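PDB 3LOV: protoporphyrinogen oxidase from Exiguobacterium sibiricum, which probably catalyses, as an FAD-dependent oxidase, the oxygen-dependent oxidation of coproporphyrinogen III to coproporphyrin III in heme b biosynthesis. Local coordinates for residues Y21-E24 / R25-D29; A454-M457 / I458-I461; I435-G439 / L440-G444. All coordinates share one frame; numbering follows the deposited sequence. Where two conformers were deposited one is given.

Overall arrangement
From the N terminus, the chain first makes contact 1 at the end of helix 14-26, where the crossover of the Rossmann-type beta-alpha-beta unit turns toward strand 31-35. More than 400 residues later comes contact 3, where strand 435-437, an outer strand of the parallel sheet, runs into the loop beside the FAD. Contact 2 follows on helix 447-463. Each joins adjoining segments, closing only a helical turn (contacts 1 and 2) or the turn after the strand (contact 3), so none nests in or crosses another. Contact 2 is the spatial link: its Ile458 and Lys455 pack on Phe27 and Tyr22 of contact 1, while Met457 and Ile461 meet contact 3. Contacts 1 and 3 do not touch.

Contact 1 of 3, residues Y21-E24 / R25-D29; sequences YYAE and RAFPD
The C-terminal end of helix 14-26, the crossover helix of a Rossmann-type beta-alpha-beta unit, carries a stack between Tyr21 and Arg25, one helical turn apart. In the conformer described, one of two deposited for Arg25, the guanidinium lies nearly flat on the phenol ring, its plane inclined by 16°, and Arg25 CZ is 3.4 Å from Tyr21 CE1. This is a cation-pi contact over the ring face, lengthened by a CH-pi contact from Arg25 CD, 4.2 Å from the centroid of the Tyr21 ring. The Tyr21 ring swings beside its own carbonyl carbon (chi1 174°), which brings it alongside the Arg25 chain; that chain bends at chi2 (133°) to fold back over it. The same guanidinium also donates from NH1 to Tyr21 O at 2.8 Å, a bent bond whose acceptor sits somewhat outside the guanidinium plane. Arginine suits this solvent-facing place because, in this conformer, one flat cation serves both ring and carbonyl. An alanine in place of Tyr21 removes the ring under the guanidinium, which would then probably be held within this pair by the NH1 bond to the carbonyl alone and be freer to turn. The backbone then completes its last turn: Ala26 N bonds to Tyr22 O at 2.9 Å and Phe27 N to Ala23 O at 3.1 Å, after which Phe27 leaves helical geometry. Glu24 heads elsewhere, its buried carboxylate receiving hydrogen bonds from Ser249 OG and the amides of Glu247 and Arg248. Ala23, small enough for close packing, and Glu24 lie on Ile32 of strand 31-35, Tyr21 and Tyr22 pack against Leu72 of helix 68-75, and Tyr22 and Phe27 also reach helix 447-463.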
ATOM      1  N   TYR A  21       1.786 -14.507 -15.540  1.00 20.38           N
ATOM      2  CA  TYR A  21       0.874 -15.595 -15.192  1.00 22.46           C
ATOM      3  C   TYR A  21      -0.348 -15.470 -16.053  1.00 24.60           C
ATOM      4  O   TYR A  21      -0.780 -16.438 -16.686  1.00 24.63           O
ATOM      5  CB  TYR A  21       0.465 -15.537 -13.703  1.00 23.93           C
ATOM      6  CG  TYR A  21      -0.599 -16.567 -13.337  1.00 30.02           C
ATOM      7  CD1 TYR A  21      -0.260 -17.886 -13.041  1.00 27.03           C
ATOM      8  CD2 TYR A  21      -1.951 -16.220 -13.312  1.00 23.86           C
ATOM      9  CE1 TYR A  21      -1.252 -18.828 -12.745  1.00 20.79           C
ATOM     10  CE2 TYR A  21      -2.918 -17.138 -13.030  1.00 24.05           C
ATOM     11  CZ  TYR A  21      -2.564 -18.442 -12.729  1.00 26.60           C
ATOM     12  OH  TYR A  21      -3.538 -19.363 -12.453  1.00 31.42           O
ATOM     13  N   TYR A  22      -0.926 -14.277 -16.065  1.00 22.91           N
ATOM     14  CA  TYR A  22      -2.141 -14.062 -16.822  1.00 23.19           C
ATOM     15  C   TYR A  22      -1.857 -14.090 -18.324  1.00 24.65           C
ATOM     16  O   TYR A  22      -2.711 -14.521 -19.086  1.00 23.28           O
ATOM     17  CB  TYR A  22      -2.813 -12.737 -16.460  1.00 23.94           C
ATOM     18  CG  TYR A  22      -3.362 -12.669 -15.061  1.00 23.29           C
ATOM     19  CD1 TYR A  22      -4.308 -13.582 -14.627  1.00 28.79           C
ATOM     20  CD2 TYR A  22      -2.954 -11.666 -14.176  1.00 26.89           C
ATOM     21  CE1 TYR A  22      -4.827 -13.526 -13.336  1.00 22.13           C
ATOM     22  CE2 TYR A  22      -3.462 -11.596 -12.865  1.00 16.74           C
ATOM     23  CZ  TYR A  22      -4.390 -12.549 -12.458  1.00 29.41           C
ATOM     24  OH  TYR A  22      -4.905 -12.511 -11.188  1.00 20.56           O
ATOM     25  N   ALA A  23      -0.687 -13.596 -18.750  1.00 22.03           N
ATOM     26  CA  ALA A  23      -0.330 -13.601 -20.166  1.00 24.43           C
ATOM     27  C   ALA A  23      -0.166 -15.030 -20.655  1.00 25.19           C
ATOM     28  O   ALA A  23      -0.538 -15.320 -21.796  1.00 25.66           O
ATOM     29  CB  ALA A  23       0.996 -12.747 -20.486  1.00 19.58           C
ATOM     30  N   GLU A  24       0.402 -15.916 -19.834  1.00 26.21           N
ATOM     31  CA  GLU A  24       0.568 -17.320 -20.290  1.00 30.55           C
ATOM     32  C   GLU A  24      -0.796 -17.911 -20.673  1.00 31.17           C
ATOM     33  O   GLU A  24      -0.925 -18.539 -21.712  1.00 34.25           O
ATOM     34  CB  GLU A  24       1.325 -18.199 -19.289  1.00 29.39           C
ATOM     35  CG  GLU A  24       2.822 -17.917 -19.285  1.00 26.00           C
ATOM     36  CD  GLU A  24       3.675 -18.967 -18.607  1.00 31.71           C
ATOM     37  OE1 GLU A  24       3.123 -19.959 -18.066  1.00 24.98           O
ATOM     38  OE2 GLU A  24       4.940 -18.789 -18.634  1.00 26.94           O
ATOM     39  N   ARG A  25      -1.821 -17.579 -19.907  1.00 31.55           N
ATOM     40  CA  ARG A  25      -3.146 -18.138 -20.130  0.50 33.01           C
ATOM     41  C   ARG A  25      -3.900 -17.421 -21.228  1.00 32.83           C
ATOM     42  O   ARG A  25      -4.567 -18.058 -22.017  1.00 35.65           O
ATOM     43  CB  ARG A  25      -3.956 -18.125 -18.845  0.50 33.20           C
ATOM     44  CG  ARG A  25      -3.689 -19.336 -18.006  0.50 37.38           C
ATOM     45  CD  ARG A  25      -3.433 -18.980 -16.557  0.50 40.14           C
ATOM     46  NE  ARG A  25      -2.736 -20.076 -15.905  0.50 37.51           N
ATOM     47  CZ  ARG A  25      -1.418 -20.166 -15.817  0.50 37.05           C
ATOM     48  NH1 ARG A  25      -0.647 -19.209 -16.305  0.50 32.64           N
ATOM     49  NH2 ARG A  25      -0.872 -21.201 -15.214  0.50 34.25           N
ATOM     50  N   ALA A  26      -3.815 -16.093 -21.283  1.00 30.21           N
ATOM     51  CA  ALA A  26      -4.588 -15.353 -22.296  1.00 32.15           C
ATOM     52  C   ALA A  26      -4.078 -15.569 -23.733  1.00 34.39           C
ATOM     53  O   ALA A  26      -4.850 -15.443 -24.685  1.00 36.24           O
ATOM     54  CB  ALA A  26      -4.639 -13.866 -21.985  1.00 28.02           C
ATOM     55  N   PHE A  27      -2.783 -15.871 -23.876  1.00 35.55           N
ATOM     56  CA  PHE A  27      -2.110 -15.939 -25.191  1.00 35.85           C
ATOM     57  C   PHE A  27      -1.211 -17.124 -25.292  1.00 35.19           C
ATOM     58  O   PHE A  27       0.001 -16.968 -25.227  1.00 36.79           O
ATOM     59  CB  PHE A  27      -1.224 -14.724 -25.390  1.00 38.14           C
ATOM     60  CG  PHE A  27      -1.902 -13.456 -25.103  1.00 34.44           C
ATOM     61  CD1 PHE A  27      -3.042 -13.125 -25.791  1.00 44.01           C
ATOM     62  CD2 PHE A  27      -1.401 -12.581 -24.159  1.00 43.50           C
ATOM     63  CE1 PHE A  27      -3.686 -11.944 -25.536  1.00 50.56           C
ATOM     64  CE2 PHE A  27      -2.038 -11.394 -23.898  1.00 36.48           C
ATOM     65  CZ  PHE A  27      -3.190 -11.074 -24.579  1.00 42.64           C
ATOM     66  N   PRO A  28      -1.780 -18.311 -25.479  1.00 35.75           N
ATOM     67  CA  PRO A  28      -0.958 -19.507 -25.592  1.00 37.21           C
ATOM     68  C   PRO A  28       0.141 -19.414 -26.690  1.00 35.96           C
ATOM     69  O   PRO A  28       1.179 -20.037 -26.547  1.00 36.96           O
ATOM     70  CB  PRO A  28      -1.983 -20.607 -25.930  1.00 37.25           C
ATOM     71  CG  PRO A  28      -3.266 -20.104 -25.354  1.00 41.07           C
ATOM     72  CD  PRO A  28      -3.215 -18.608 -25.619  1.00 38.22           C
ATOM     73  N   ASP A  29      -0.087 -18.628 -27.746  1.00 34.60           N
ATOM     74  CA  ASP A  29       0.828 -18.568 -28.898  1.00 36.16           C
ATOM     75  C   ASP A  29       1.842 -17.422 -28.819  1.00 36.09           C
ATOM     76  O   ASP A  29       2.678 -17.308 -29.699  1.00 34.41           O
ATOM     77  CB  ASP A  29       0.042 -18.417 -30.212  1.00 36.59           C
ATOM     78  CG  ASP A  29      -0.845 -19.633 -30.529  1.00 47.84           C
ATOM     79  OD1 ASP A  29      -0.537 -20.753 -30.046  1.00 52.62           O
ATOM     80  OD2 ASP A  29      -1.847 -19.463 -31.277  1.00 51.35           O
TER

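Contact 2 of 3, residues A454-M457 / I458-I461; sequences AKTM and IESI
Lys455 and Glu459 meet one turn apart on helix 447-463, whose N-terminal part borders the FAD site and which packs against the Rossmann-type parallel sheet. They form a loose salt bridge, Lys455 NZ lying 3.4 Å from Glu459 OE2, and the hydrogen bond within it is weak. The lysine chain passes at a slant across the carboxylate, so that its CG, CD and CE also touch Glu459 OE2. With CG beside the carbonyl carbon (chi1 -164°), Lys455 reaches along the helix surface before bending at its last torsion. The other carboxylate oxygen, Glu459 OE1, accepts a hydrogen bond from water 1 at 2.7 Å, and the same water donates another to Thr456 O at 3.2 Å. Long, flexible chains suit this place: the aliphatic part of Lys455 lies on Tyr22 of helix 14-26, while its end and Glu459 sit on the outer side, where water can share their charges.

Behind them the i to i+4 hydrogen bonds of the helix set the spacing. Glu459 N bonds to Lys455 O at 2.9 Å, and Ile458 N to Ala454 O at 2.9 Å. On the inner side, small Ala454 admits Ala18 and Ala19 of helix 14-26 close by, whereas branched Ile458 packs against Ala26, Phe27 and Leu282. Met457, a selenomethionine here, folds at chi2 and chi3 toward Leu282 and Ala438, and Ile461 reaches Tyr280 and Tyr436 of the adjoining strands.

Ser460, next to Tyr436, keeps its hydroxyl within the helix: OG stands between backbone N and carbonyl carbon (chi1 82°) and donates to Met457 O at 3.1 Å. That oxygen also accepts Ile461 N at 3.1 Å, both donors arriving from the same face of its carbonyl plane.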
ATOM      1  N   ALA A 454      -2.280  -5.524 -13.533  1.00 15.79           N
ATOM      2  CA  ALA A 454      -1.688  -6.517 -14.450  1.00 19.40           C
ATOM      3  C   ALA A 454      -2.770  -7.261 -15.276  1.00 23.43           C
ATOM      4  O   ALA A 454      -2.688  -7.291 -16.493  1.00 20.28           O
ATOM      5  CB  ALA A 454      -0.790  -7.546 -13.689  1.00 16.81           C
ATOM      6  N   LYS A 455      -3.781  -7.839 -14.618  1.00 24.45           N
ATOM      7  CA  LYS A 455      -4.813  -8.601 -15.328  1.00 23.96           C
ATOM      8  C   LYS A 455      -5.554  -7.747 -16.361  1.00 25.86           C
ATOM      9  O   LYS A 455      -5.725  -8.158 -17.522  1.00 19.83           O
ATOM     10  CB  LYS A 455      -5.816  -9.182 -14.346  1.00 27.13           C
ATOM     11  CG  LYS A 455      -6.711 -10.304 -14.926  1.00 29.30           C
ATOM     12  CD  LYS A 455      -7.882 -10.578 -13.974  1.00 32.42           C
ATOM     13  CE  LYS A 455      -8.533 -11.939 -14.211  1.00 38.51           C
ATOM     14  NZ  LYS A 455      -8.334 -12.382 -15.599  1.00 41.65           N
ATOM     15  N   THR A 456      -5.999  -6.558 -15.965  1.00 23.92           N
ATOM     16  CA  THR A 456      -6.682  -5.708 -16.939  1.00 24.10           C
ATOM     17  C   THR A 456      -5.736  -5.312 -18.107  1.00 24.09           C
ATOM     18  O   THR A 456      -6.183  -5.235 -19.247  1.00 21.88           O
ATOM     19  CB  THR A 456      -7.282  -4.462 -16.271  1.00 26.07           C
ATOM     20  OG1 THR A 456      -7.988  -4.877 -15.105  1.00 31.31           O
ATOM     21  CG2 THR A 456      -8.262  -3.750 -17.188  1.00 28.46           C
HETATM   22  N   MSE A 457      -4.451  -5.035 -17.860  1.00 22.33           N
HETATM   23  CA  MSE A 457      -3.614  -4.657 -19.002  1.00 25.55           C
HETATM   24  C   MSE A 457      -3.346  -5.872 -19.898  1.00 25.85           C
HETATM   25  O   MSE A 457      -3.414  -5.767 -21.114  1.00 23.97           O
HETATM   26  CB  MSE A 457      -2.322  -3.950 -18.615  1.00 24.47           C
HETATM   27  CG  MSE A 457      -2.540  -2.578 -18.010  1.00 27.40           C
HETATM   28 SE   MSE A 457      -3.384  -1.328 -19.221  0.75 24.36          SE
HETATM   29  CE  MSE A 457      -5.160  -1.059 -18.454  1.00 21.53           C
ATOM     30  N   ILE A 458      -3.095  -7.035 -19.323  1.00 27.64           N
ATOM     31  CA  ILE A 458      -2.948  -8.238 -20.162  1.00 31.35           C
ATOM     32  C   ILE A 458      -4.198  -8.459 -21.031  1.00 32.40           C
ATOM     33  O   ILE A 458      -4.073  -8.662 -22.243  1.00 34.42           O
ATOM     34  CB  ILE A 458      -2.579  -9.524 -19.315  1.00 29.64           C
ATOM     35  CG1 ILE A 458      -1.173  -9.393 -18.755  1.00 29.32           C
ATOM     36  CG2 ILE A 458      -2.752 -10.828 -20.121  1.00 30.29           C
ATOM     37  CD1 ILE A 458      -0.140  -8.916 -19.721  1.00 29.57           C
ATOM     38  N   GLU A 459      -5.376  -8.400 -20.407  1.00 32.79           N
ATOM     39  CA  GLU A 459      -6.663  -8.515 -21.091  1.00 36.00           C
ATOM     40  C   GLU A 459      -6.804  -7.562 -22.284  1.00 35.41           C
ATOM     41  O   GLU A 459      -7.300  -7.946 -23.330  1.00 34.13           O
ATOM     42  CB  GLU A 459      -7.831  -8.200 -20.125  1.00 37.56           C
ATOM     43  CG  GLU A 459      -8.218  -9.316 -19.136  1.00 44.34           C
ATOM     44  CD  GLU A 459      -9.242  -8.850 -18.104  1.00 45.14           C
ATOM     45  OE1 GLU A 459      -9.740  -7.699 -18.184  1.00 51.16           O
ATOM     46  OE2 GLU A 459      -9.562  -9.648 -17.211  1.00 53.92           O
ATOM     47  N   SER A 460      -6.404  -6.307 -22.104  1.00 34.46           N
ATOM     48  CA  SER A 460      -6.582  -5.313 -23.141  1.00 36.03           C
ATOM     49  C   SER A 460      -5.592  -5.554 -24.295  1.00 37.68           C
ATOM     50  O   SER A 460      -5.886  -5.200 -25.418  1.00 37.98           O
ATOM     51  CB  SER A 460      -6.494  -3.906 -22.571  1.00 33.38           C
ATOM     52  OG  SER A 460      -5.164  -3.516 -22.435  1.00 37.10           O
ATOM     53  N   ILE A 461      -4.450  -6.197 -24.042  1.00 42.13           N
ATOM     54  CA  ILE A 461      -3.600  -6.648 -25.155  1.00 45.96           C
ATOM     55  C   ILE A 461      -4.352  -7.727 -25.944  1.00 51.74           C
ATOM     56  O   ILE A 461      -4.266  -7.762 -27.170  1.00 51.63           O
ATOM     57  CB  ILE A 461      -2.230  -7.213 -24.717  1.00 45.14           C
ATOM     58  CG1 ILE A 461      -1.428  -6.180 -23.945  1.00 44.52           C
ATOM     59  CG2 ILE A 461      -1.424  -7.617 -25.943  1.00 47.58           C
ATOM     60  CD1 ILE A 461      -0.026  -6.605 -23.640  1.00 46.86           C
TER
HETATM   61  O   HOH W   1      -9.312  -5.435 -19.647  1.00 48.39           O

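Contact 3 of 3, residues I435-G439 / L440-G444; sequences IYLAG and LAYDG
Apolar packing joins Leu437, at the end of strand 435-437, to Tyr442 in the following loop beside the FAD. Leu437 CB sits over one face of the Tyr442 ring in a CH-pi contact, 4.0 Å from the ring centroid, and Leu437 CD1 touches Tyr442 CE1 at 3.9 Å; the two side chains meet at about a right angle. With CG beside its backbone N (chi1 -49°), Tyr442 lays its ring back along the strand end, and Ala441 CB covers the opposite face. The flat ring suits this buried slot, flanked by Val290 and Arg425.

The one direct hydrogen bond between the segments runs from Tyr442 N to Gly439 O at 3.0 Å and closes a beta turn, its donor standing well above the carbonyl plane. Water 2 links the turn further: it lies 2.7 Å from Gly439 O and 2.8 Å from Gly444 O, and accepts from Asp443 N at 3.0 Å.

Charge enters through Asp443, whose OD1 forms a salt bridge with Arg425, itself hydrogen-bonded to Leu437 O; OD2 bonds to Ser453 OG, which also bonds to Gly439 N.

Gly439 and Gly444 have positive phi (128° and 115°), where a side chain would collide with the preceding carbonyl oxygen. Gly439 touches the FAD and Leu440 belongs to its site, so the ring, water and Asp443 pairings probably fix the path of a backbone lining the cofactor pocket.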
ATOM      1  N   ILE A 435       2.568  -0.377 -26.236  1.00 25.00           N
ATOM      2  CA  ILE A 435       3.190  -0.236 -24.932  1.00 23.39           C
ATOM      3  C   ILE A 435       2.107   0.065 -23.910  1.00 21.34           C
ATOM      4  O   ILE A 435       1.282   0.951 -24.112  1.00 18.16           O
ATOM      5  CB  ILE A 435       4.352   0.781 -24.967  1.00 23.20           C
ATOM      6  CG1 ILE A 435       5.393   0.311 -26.006  1.00 23.63           C
ATOM      7  CG2 ILE A 435       4.994   0.963 -23.577  1.00 22.52           C
ATOM      8  CD1 ILE A 435       6.717   1.020 -25.939  1.00 16.99           C
ATOM      9  N   TYR A 436       2.091  -0.738 -22.843  1.00 20.14           N
ATOM     10  CA  TYR A 436       1.048  -0.711 -21.810  1.00 18.18           C
ATOM     11  C   TYR A 436       1.757  -0.526 -20.477  1.00 20.38           C
ATOM     12  O   TYR A 436       2.953  -0.847 -20.338  1.00 22.60           O
ATOM     13  CB  TYR A 436       0.195  -2.011 -21.835  1.00 19.78           C
ATOM     14  CG  TYR A 436      -0.562  -2.222 -23.142  1.00 19.61           C
ATOM     15  CD1 TYR A 436       0.043  -2.808 -24.265  1.00 23.35           C
ATOM     16  CD2 TYR A 436      -1.867  -1.823 -23.261  1.00 17.94           C
ATOM     17  CE1 TYR A 436      -0.673  -2.944 -25.490  1.00 25.12           C
ATOM     18  CE2 TYR A 436      -2.588  -1.970 -24.464  1.00 23.65           C
ATOM     19  CZ  TYR A 436      -1.976  -2.527 -25.563  1.00 20.25           C
ATOM     20  OH  TYR A 436      -2.734  -2.647 -26.691  1.00 33.90           O
ATOM     21  N   LEU A 437       1.037   0.062 -19.528  1.00 19.31           N
ATOM     22  CA  LEU A 437       1.529   0.341 -18.175  1.00 20.06           C
ATOM     23  C   LEU A 437       0.684  -0.352 -17.112  1.00 17.73           C
ATOM     24  O   LEU A 437      -0.544  -0.359 -17.206  1.00 19.18           O
ATOM     25  CB  LEU A 437       1.456   1.862 -17.905  1.00 18.92           C
ATOM     26  CG  LEU A 437       2.039   2.787 -18.950  1.00 21.11           C
ATOM     27  CD1 LEU A 437       1.785   4.254 -18.631  1.00 21.19           C
ATOM     28  CD2 LEU A 437       3.534   2.540 -19.064  1.00 21.34           C
ATOM     29  N   ALA A 438       1.337  -0.850 -16.059  1.00 19.04           N
ATOM     30  CA  ALA A 438       0.653  -1.455 -14.917  1.00 16.91           C
ATOM     31  C   ALA A 438       1.521  -1.365 -13.674  1.00 15.48           C
ATOM     32  O   ALA A 438       2.741  -1.238 -13.745  1.00 19.56           O
ATOM     33  CB  ALA A 438       0.283  -2.945 -15.221  1.00 15.86           C
ATOM     34  N   GLY A 439       0.876  -1.394 -12.522  1.00 15.95           N
ATOM     35  CA  GLY A 439       1.549  -1.254 -11.260  1.00 14.86           C
ATOM     36  C   GLY A 439       0.996  -0.197 -10.334  1.00 16.31           C
ATOM     37  O   GLY A 439      -0.054   0.397 -10.567  1.00 15.01           O
ATOM     38  N   LEU A 440       1.739   0.045  -9.265  1.00 17.32           N
ATOM     39  CA  LEU A 440       1.193   0.798  -8.130  1.00 20.86           C
ATOM     40  C   LEU A 440       0.974   2.279  -8.392  1.00 21.52           C
ATOM     41  O   LEU A 440       0.248   2.925  -7.628  1.00 23.88           O
ATOM     42  CB  LEU A 440       2.055   0.602  -6.902  1.00 18.40           C
ATOM     43  CG  LEU A 440       3.292   1.462  -6.618  1.00 24.52           C
ATOM     44  CD1 LEU A 440       3.536   1.285  -5.117  1.00 27.96           C
ATOM     45  CD2 LEU A 440       4.517   1.064  -7.429  1.00 26.02           C
ATOM     46  N   ALA A 441       1.574   2.802  -9.464  1.00 17.80           N
ATOM     47  CA  ALA A 441       1.392   4.228  -9.820  1.00 19.09           C
ATOM     48  C   ALA A 441      -0.016   4.459 -10.346  1.00 21.34           C
ATOM     49  O   ALA A 441      -0.526   5.607 -10.349  1.00 16.07           O
ATOM     50  CB  ALA A 441       2.360   4.629 -10.901  1.00 14.43           C
ATOM     51  N   TYR A 442      -0.623   3.375 -10.848  1.00 20.73           N
ATOM     52  CA  TYR A 442      -1.772   3.532 -11.759  1.00 20.85           C
ATOM     53  C   TYR A 442      -3.158   3.332 -11.183  1.00 18.95           C
ATOM     54  O   TYR A 442      -3.969   4.266 -11.195  1.00 20.26           O
ATOM     55  CB  TYR A 442      -1.562   2.687 -13.021  1.00 20.96           C
ATOM     56  CG  TYR A 442      -0.174   2.916 -13.607  1.00 18.01           C
ATOM     57  CD1 TYR A 442       0.117   4.089 -14.300  1.00 22.88           C
ATOM     58  CD2 TYR A 442       0.849   1.989 -13.441  1.00 15.45           C
ATOM     59  CE1 TYR A 442       1.376   4.346 -14.803  1.00 22.77           C
ATOM     60  CE2 TYR A 442       2.123   2.230 -13.974  1.00 15.62           C
ATOM     61  CZ  TYR A 442       2.390   3.415 -14.612  1.00 20.23           C
ATOM     62  OH  TYR A 442       3.644   3.704 -15.124  1.00 21.78           O
ATOM     63  N   ASP A 443      -3.453   2.113 -10.755  1.00 20.97           N
ATOM     64  CA  ASP A 443      -4.827   1.700 -10.461  1.00 20.74           C
ATOM     65  C   ASP A 443      -5.013   1.272  -8.971  1.00 19.88           C
ATOM     66  O   ASP A 443      -5.772   0.358  -8.672  1.00 20.06           O
ATOM     67  CB  ASP A 443      -5.209   0.524 -11.362  1.00 24.35           C
ATOM     68  CG  ASP A 443      -4.916   0.776 -12.837  1.00 20.39           C
ATOM     69  OD1 ASP A 443      -5.315   1.827 -13.339  1.00 18.94           O
ATOM     70  OD2 ASP A 443      -4.290  -0.106 -13.487  1.00 21.01           O
ATOM     71  N   GLY A 444      -4.298   1.925  -8.057  1.00 18.86           N
ATOM     72  CA  GLY A 444      -4.344   1.572  -6.641  1.00 20.89           C
ATOM     73  C   GLY A 444      -2.994   1.062  -6.213  1.00 20.67           C
ATOM     74  O   GLY A 444      -2.352   0.300  -6.918  1.00 20.85           O
TER
HETATM   75  O   HOH W   2      -2.484  -0.475  -9.648  1.00 20.57           O